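Local coordinates for 3',5'-nucleoside bisphosphate phosphatase (PDB 2YB1), which hydrolyses the 3'-phosphate of nucleoside 3',5'-bisphosphates, giving a nucleoside 5'-phosphate and orthophosphate, with manganese ions as cofactor, at residues E47-A52 against I57-G62; G184-I189 against R274-R279. All coordinates share one frame; numbering follows the deposited sequence.

Contact 1. Residues E47-A52 against I57-G62; sequences EAAAAA and IPFLNG
With CG anti to the backbone N (chi1 -178°) and the ring turned by a chi2 of 81°, F59 lays its phenyl group against the alanine-lined flank of helix segment 47-52, where A48, A49 and A52 receive it. The CA of A49 stands over one face of the ring, 4.1 Å from its centroid and 20° off the normal, a CH-pi contact made by the helix backbone itself. Each alanine methyl then takes its own part of the phenylalanine: A48 CB meets CZ at the far end of the F59 ring at 3.7 Å, A49 CB touches F59 CD2 at 3.9 Å, and A52 CB lies obliquely by the root, 3.9 Å from F59 CB. Small residues on this flank let the flat ring come close to the helix backbone. At A52 the main chain joins in: I57 N donates to A52 O over 2.9 Å in a nearly straight bond. This bond ties the last turn of helix 45-54 to the start of the returning chain, and A52 CB also packs near the CB of I57. The helix and strand segments run antiparallel with axes 8.8 Å apart, as expected of the second half of a beta-alpha-beta unit, here strand 33-36, helix 45-54 and strand 59-69 of the PHP domain. A48 also touches I23 of helix 19-27, as does A51, while I57 reaches L34 of the parallel neighbour strand 33-36.

Contact 2. Residues G184-I189 against R274-R279; sequences GGMAVI and RELEAR
The backbones of 184-189 and 274-279 stay well apart, M186 and L276 being the nearest pair at 7.9 Å between CA atoms, and G184, with its positive phi, closes the preceding helix in a Schellman motif. M186 and side chains from 274-279 bridge the separation. M186 does so from the start of its strand: its chain extends through chi2 and bends at chi3 (76°), and its SD rests 3.7 Å from CD2 of L276, the two side chains crossing at a slant. The CB of E275 touches the same sulfur, with M186 SD 3.9 Å away, while the carboxylate of E275 leads off elsewhere. At the other end R279 folds back through a bend at chi2 (-78°) and brings its NE to the carbonyl of G184. The bond from R279 NE to G184 O is 2.8 Å long and almost perfectly straight, at 177°; the oxygen lies at the edge of the guanidinium, in its plane, whereas the nitrogen is tilted from the carbonyl plane. A water accepts from R279 NH2 at 2.9 Å and returns a weak bond to G184 O, adding a second, looser route between the same two groups. The chemistry is thus divided: a sulfur-centred apolar patch on the buried side, and on the exposed side a charged side chain whose NE satisfies a main-chain oxygen just past the helix end.

How the contacts relate
Both contacts reach the same mixed sheet, but they illustrate different ways of dressing it. Contact 1 is mostly buried and local, joining a helix to the strand that follows it within one beta-alpha-beta unit; contact 2 is partly buried and bridges 84 intervening residues, bringing a C-terminal segment to the start of strand 186-189. Their chemistry follows: aromatic-on-alanine packing with a main-chain bond in the first, a methionine-leucine patch beside a solvent-side arginine bond in the second. They meet directly, with L60 CD2 3.7 Å from R279 O, so residues 274-279 touch both strand 59-69 and strand 186-189. Neither contact includes a manganese ligand.

Contact 1. Residues E47-A52 against I57-G62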
ATOM      1  N   GLU A  47     -15.900  -4.008  -5.595  1.00  4.35           N
ATOM      2  CA  GLU A  47     -16.702  -3.965  -4.372  1.00  5.88           C
ATOM      3  C   GLU A  47     -16.541  -2.622  -3.643  1.00  5.61           C
ATOM      4  O   GLU A  47     -17.530  -2.008  -3.209  1.00  5.01           O
ATOM      5  CB  GLU A  47     -16.324  -5.114  -3.438  1.00  6.78           C
ATOM      6  CG  GLU A  47     -17.099  -5.112  -2.128  1.00  7.91           C
ATOM      7  CD  GLU A  47     -16.681  -6.234  -1.192  1.00  6.48           C
ATOM      8  OE1 GLU A  47     -16.103  -7.238  -1.664  1.00  4.41           O
ATOM      9  OE2 GLU A  47     -16.936  -6.106   0.022  1.00  6.55           O
ATOM     10  N   ALA A  48     -15.298  -2.178  -3.484  1.00  6.02           N
ATOM     11  CA  ALA A  48     -15.040  -0.897  -2.829  1.00  6.73           C
ATOM     12  C   ALA A  48     -15.739   0.243  -3.567  1.00  5.45           C
ATOM     13  O   ALA A  48     -16.334   1.118  -2.941  1.00  4.11           O
ATOM     14  CB  ALA A  48     -13.525  -0.623  -2.723  1.00  4.58           C
ATOM     15  N   ALA A  49     -15.659   0.232  -4.894  1.00  7.09           N
ATOM     16  CA  ALA A  49     -16.298   1.273  -5.707  1.00  8.03           C
ATOM     17  C   ALA A  49     -17.813   1.311  -5.493  1.00  5.61           C
ATOM     18  O   ALA A  49     -18.414   2.377  -5.350  1.00  5.31           O
ATOM     19  CB  ALA A  49     -15.966   1.082  -7.202  1.00 10.09           C
ATOM     20  N   ALA A  50     -18.433   0.142  -5.476  1.00  5.32           N
ATOM     21  CA  ALA A  50     -19.868   0.063  -5.260  1.00  3.61           C
ATOM     22  C   ALA A  50     -20.240   0.565  -3.866  1.00  4.99           C
ATOM     23  O   ALA A  50     -21.247   1.269  -3.684  1.00  4.27           O
ATOM     24  CB  ALA A  50     -20.361  -1.377  -5.465  1.00  4.25           C
ATOM     25  N   ALA A  51     -19.434   0.185  -2.876  1.00  5.38           N
ATOM     26  CA  ALA A  51     -19.670   0.606  -1.500  1.00  6.82           C
ATOM     27  C   ALA A  51     -19.505   2.125  -1.351  1.00  7.41           C
ATOM     28  O   ALA A  51     -20.302   2.785  -0.676  1.00  5.95           O
ATOM     29  CB  ALA A  51     -18.744  -0.153  -0.543  1.00  5.21           C
ATOM     30  N   ALA A  52     -18.483   2.685  -1.999  1.00  5.64           N
ATOM     31  CA  ALA A  52     -18.271   4.131  -1.959  1.00  3.95           C
ATOM     32  C   ALA A  52     -19.419   4.901  -2.634  1.00  3.59           C
ATOM     33  O   ALA A  52     -19.960   5.845  -2.057  1.00  2.98           O
ATOM     34  CB  ALA A  52     -16.913   4.506  -2.587  1.00  1.57           C
ATOM     35  N   ILE A  57     -19.708   8.767  -1.969  1.00  5.77           N
ATOM     36  CA  ILE A  57     -18.289   9.132  -1.841  1.00  5.22           C
ATOM     37  C   ILE A  57     -17.506   8.901  -3.133  1.00  6.07           C
ATOM     38  O   ILE A  57     -17.408   7.762  -3.604  1.00  5.90           O
ATOM     39  CB  ILE A  57     -17.599   8.282  -0.748  1.00  5.57           C
ATOM     40  CG1 ILE A  57     -18.342   8.393   0.593  1.00  5.02           C
ATOM     41  CG2 ILE A  57     -16.122   8.670  -0.612  1.00  3.99           C
ATOM     42  CD1 ILE A  57     -17.929   7.334   1.632  1.00  2.97           C
ATOM     43  N   PRO A  58     -16.926   9.973  -3.702  1.00  7.19           N
ATOM     44  CA  PRO A  58     -16.045   9.809  -4.868  1.00  5.73           C
ATOM     45  C   PRO A  58     -14.907   8.832  -4.575  1.00  6.30           C
ATOM     46  O   PRO A  58     -14.386   8.791  -3.447  1.00  5.22           O
ATOM     47  CB  PRO A  58     -15.486  11.223  -5.089  1.00  6.49           C
ATOM     48  CG  PRO A  58     -16.569  12.122  -4.565  1.00  8.36           C
ATOM     49  CD  PRO A  58     -17.107  11.394  -3.343  1.00  7.30           C
ATOM     50  N   PHE A  59     -14.515   8.070  -5.596  1.00  4.86           N
ATOM     51  CA  PHE A  59     -13.618   6.942  -5.413  1.00  4.31           C
ATOM     52  C   PHE A  59     -12.622   6.864  -6.561  1.00  4.41           C
ATOM     53  O   PHE A  59     -12.964   7.144  -7.713  1.00  5.52           O
ATOM     54  CB  PHE A  59     -14.432   5.631  -5.318  1.00  5.57           C
ATOM     55  CG  PHE A  59     -13.592   4.404  -5.082  1.00  5.79           C
ATOM     56  CD1 PHE A  59     -13.159   4.083  -3.807  1.00  6.69           C
ATOM     57  CD2 PHE A  59     -13.227   3.573  -6.142  1.00  6.45           C
ATOM     58  CE1 PHE A  59     -12.372   2.954  -3.583  1.00  7.78           C
ATOM     59  CE2 PHE A  59     -12.449   2.439  -5.924  1.00  7.47           C
ATOM     60  CZ  PHE A  59     -12.018   2.130  -4.649  1.00  8.59           C
ATOM     61  N   LEU A  60     -11.386   6.494  -6.227  1.00  1.71           N
ATOM     62  CA  LEU A  60     -10.355   6.191  -7.213  1.00  2.11           C
ATOM     63  C   LEU A  60      -9.900   4.742  -7.084  1.00  3.16           C
ATOM     64  O   LEU A  60      -9.607   4.286  -5.986  1.00  5.07           O
ATOM     65  CB  LEU A  60      -9.144   7.096  -6.978  1.00  2.07           C
ATOM     66  CG  LEU A  60      -9.278   8.539  -7.443  1.00  3.07           C
ATOM     67  CD1 LEU A  60      -8.307   9.398  -6.673  1.00  3.79           C
ATOM     68  CD2 LEU A  60      -8.993   8.599  -8.963  1.00  3.41           C
ATOM     69  N   ASN A  61      -9.843   4.020  -8.200  1.00  3.21           N
ATOM     70  CA  ASN A  61      -9.169   2.725  -8.250  1.00  5.93           C
ATOM     71  C   ASN A  61      -7.695   2.847  -7.861  1.00  5.93           C
ATOM     72  O   ASN A  61      -6.987   3.710  -8.381  1.00  4.36           O
ATOM     73  CB  ASN A  61      -9.242   2.138  -9.665  1.00  6.15           C
ATOM     74  CG  ASN A  61     -10.655   1.742 -10.066  1.00  6.61           C
ATOM     75  OD1 ASN A  61     -11.049   1.902 -11.227  1.00  9.06           O
ATOM     76  ND2 ASN A  61     -11.416   1.217  -9.118  1.00  2.80           N
ATOM     77  N   GLY A  62      -7.212   1.947  -7.008  1.00  5.78           N
ATOM     78  CA  GLY A  62      -5.838   2.051  -6.539  1.00  5.91           C
ATOM     79  C   GLY A  62      -5.190   0.694  -6.368  1.00  7.41           C
ATOM     80  O   GLY A  62      -5.851  -0.341  -6.470  1.00  5.93           O
TER

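Contact 2. Residues G184-I189 against R274-R279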
ATOM      1  N   GLY A 184      -3.363   4.063 -17.132  1.00  5.06           N
ATOM      2  CA  GLY A 184      -4.019   5.363 -17.081  1.00  3.13           C
ATOM      3  C   GLY A 184      -3.930   6.055 -15.730  1.00  5.18           C
ATOM      4  O   GLY A 184      -4.549   7.089 -15.518  1.00  7.09           O
ATOM      5  N   GLY A 185      -3.160   5.496 -14.807  1.00  5.76           N
ATOM      6  CA  GLY A 185      -3.060   6.077 -13.479  1.00  4.87           C
ATOM      7  C   GLY A 185      -1.781   6.870 -13.256  1.00  5.88           C
ATOM      8  O   GLY A 185      -0.932   6.999 -14.154  1.00  4.30           O
ATOM      9  N   MET A 186      -1.654   7.414 -12.046  1.00  5.45           N
ATOM     10  CA  MET A 186      -0.427   8.070 -11.607  1.00  5.71           C
ATOM     11  C   MET A 186       0.295   7.167 -10.600  1.00  6.00           C
ATOM     12  O   MET A 186      -0.343   6.549  -9.742  1.00  5.41           O
ATOM     13  CB  MET A 186      -0.744   9.438 -10.984  1.00  6.37           C
ATOM     14  CG  MET A 186      -1.228  10.474 -12.010  1.00  5.92           C
ATOM     15  SD  MET A 186      -1.648  12.052 -11.255  1.00  6.86           S
ATOM     16  CE  MET A 186      -0.002  12.738 -10.938  1.00  2.91           C
ATOM     17  N   ALA A 187       1.617   7.057 -10.741  1.00  2.95           N
ATOM     18  CA  ALA A 187       2.434   6.282  -9.808  1.00  4.18           C
ATOM     19  C   ALA A 187       2.880   7.175  -8.650  1.00  5.59           C
ATOM     20  O   ALA A 187       3.127   8.376  -8.837  1.00  4.55           O
ATOM     21  CB  ALA A 187       3.634   5.675 -10.514  1.00  4.18           C
ATOM     22  N   VAL A 188       2.949   6.585  -7.458  1.00  6.35           N
ATOM     23  CA  VAL A 188       3.219   7.323  -6.225  1.00  6.45           C
ATOM     24  C   VAL A 188       4.187   6.535  -5.337  1.00  6.26           C
ATOM     25  O   VAL A 188       3.930   5.377  -5.021  1.00  5.28           O
ATOM     26  CB  VAL A 188       1.898   7.540  -5.419  1.00  5.60           C
ATOM     27  CG1 VAL A 188       2.167   8.285  -4.105  1.00  4.14           C
ATOM     28  CG2 VAL A 188       0.845   8.251  -6.263  1.00  5.38           C
ATOM     29  N   ILE A 189       5.283   7.158  -4.909  1.00  6.85           N
ATOM     30  CA  ILE A 189       6.169   6.504  -3.952  1.00  5.67           C
ATOM     31  C   ILE A 189       5.477   6.526  -2.594  1.00  7.72           C
ATOM     32  O   ILE A 189       5.156   7.598  -2.060  1.00  6.86           O
ATOM     33  CB  ILE A 189       7.515   7.235  -3.831  1.00  6.55           C
ATOM     34  CG1 ILE A 189       8.318   7.097  -5.133  1.00  7.58           C
ATOM     35  CG2 ILE A 189       8.307   6.688  -2.639  1.00  7.78           C
ATOM     36  CD1 ILE A 189       9.536   8.010  -5.198  1.00  9.02           C
ATOM     37  N   ARG A 274      -6.123  16.699  -7.220  1.00  6.03           N
ATOM     38  CA  ARG A 274      -6.503  17.685  -8.224  1.00  9.70           C
ATOM     39  C   ARG A 274      -6.148  17.224  -9.646  1.00  7.67           C
ATOM     40  O   ARG A 274      -6.804  17.611 -10.618  1.00  8.28           O
ATOM     41  CB  ARG A 274      -5.870  19.039  -7.914  1.00 14.55           C
ATOM     42  CG  ARG A 274      -6.316  19.602  -6.571  1.00 23.21           C
ATOM     43  CD  ARG A 274      -5.719  20.974  -6.314  1.00 29.65           C
ATOM     44  NE  ARG A 274      -6.012  21.460  -4.965  1.00 34.72           N
ATOM     45  CZ  ARG A 274      -5.374  22.475  -4.385  1.00 40.12           C
ATOM     46  NH1 ARG A 274      -4.401  23.109  -5.034  1.00 41.73           N
ATOM     47  NH2 ARG A 274      -5.699  22.852  -3.153  1.00 41.14           N
ATOM     48  N   GLU A 275      -5.107  16.404  -9.759  1.00  5.27           N
ATOM     49  CA  GLU A 275      -4.655  15.888 -11.059  1.00  7.43           C
ATOM     50  C   GLU A 275      -5.363  14.590 -11.477  1.00  7.19           C
ATOM     51  O   GLU A 275      -5.243  14.139 -12.617  1.00  7.40           O
ATOM     52  CB  GLU A 275      -3.141  15.647 -11.021  1.00  7.51           C
ATOM     53  CG  GLU A 275      -2.330  16.850 -10.497  1.00  8.02           C
ATOM     54  CD  GLU A 275      -2.698  18.148 -11.201  1.00  8.79           C
ATOM     55  OE1 GLU A 275      -2.978  18.106 -12.419  1.00  7.91           O
ATOM     56  OE2 GLU A 275      -2.720  19.204 -10.530  1.00  8.02           O
ATOM     57  N   LEU A 276      -6.060  13.966 -10.534  1.00  7.49           N
ATOM     58  CA  LEU A 276      -6.747  12.704 -10.797  1.00  7.68           C
ATOM     59  C   LEU A 276      -8.245  12.859 -11.070  1.00  9.25           C
ATOM     60  O   LEU A 276      -8.971  11.854 -11.170  1.00  7.85           O
ATOM     61  CB  LEU A 276      -6.496  11.705  -9.657  1.00  6.53           C
ATOM     62  CG  LEU A 276      -5.046  11.207  -9.551  1.00  6.66           C
ATOM     63  CD1 LEU A 276      -4.735  10.705  -8.149  1.00  5.66           C
ATOM     64  CD2 LEU A 276      -4.733  10.147 -10.600  1.00  6.44           C
ATOM     65  N   GLU A 277      -8.719  14.101 -11.146  1.00  9.83           N
ATOM     66  CA  GLU A 277     -10.161  14.343 -11.220  1.00 11.47           C
ATOM     67  C   GLU A 277     -10.876  13.624 -12.360  1.00 10.69           C
ATOM     68  O   GLU A 277     -12.012  13.170 -12.191  1.00 10.43           O
ATOM     69  CB  GLU A 277     -10.459  15.838 -11.226  1.00 15.53           C
ATOM     70  CG  GLU A 277     -10.135  16.475  -9.879  1.00 21.36           C
ATOM     71  CD  GLU A 277     -10.515  17.934  -9.800  1.00 25.83           C
ATOM     72  OE1 GLU A 277     -11.077  18.455 -10.786  1.00 25.65           O
ATOM     73  OE2 GLU A 277     -10.246  18.557  -8.745  1.00 28.81           O
ATOM     74  N   ALA A 278     -10.223  13.515 -13.515  1.00  9.84           N
ATOM     75  CA  ALA A 278     -10.824  12.816 -14.654  1.00  8.67           C
ATOM     76  C   ALA A 278     -10.946  11.307 -14.424  1.00  7.97           C
ATOM     77  O   ALA A 278     -11.685  10.626 -15.135  1.00  9.47           O
ATOM     78  CB  ALA A 278     -10.039  13.090 -15.925  1.00 10.74           C
ATOM     79  N   ARG A 279     -10.194  10.778 -13.462  1.00  4.64           N
ATOM     80  CA  ARG A 279     -10.266   9.348 -13.153  1.00  5.24           C
ATOM     81  C   ARG A 279     -11.159   9.023 -11.968  1.00  5.20           C
ATOM     82  O   ARG A 279     -11.388   7.852 -11.672  1.00  5.63           O
ATOM     83  CB  ARG A 279      -8.871   8.790 -12.868  1.00  5.36           C
ATOM     84  CG  ARG A 279      -7.909   8.984 -14.004  1.00  6.97           C
ATOM     85  CD  ARG A 279      -8.156   7.961 -15.116  1.00  8.82           C
ATOM     86  NE  ARG A 279      -7.101   8.108 -16.106  1.00 15.61           N
ATOM     87  CZ  ARG A 279      -7.257   8.668 -17.304  1.00 19.31           C
ATOM     88  NH1 ARG A 279      -8.456   9.084 -17.701  1.00 18.51           N
ATOM     89  NH2 ARG A 279      -6.208   8.781 -18.117  1.00 18.47           N
TER
HETATM   90  O   HOH W   1      -3.366   9.246 -17.978  1.00 38.65           O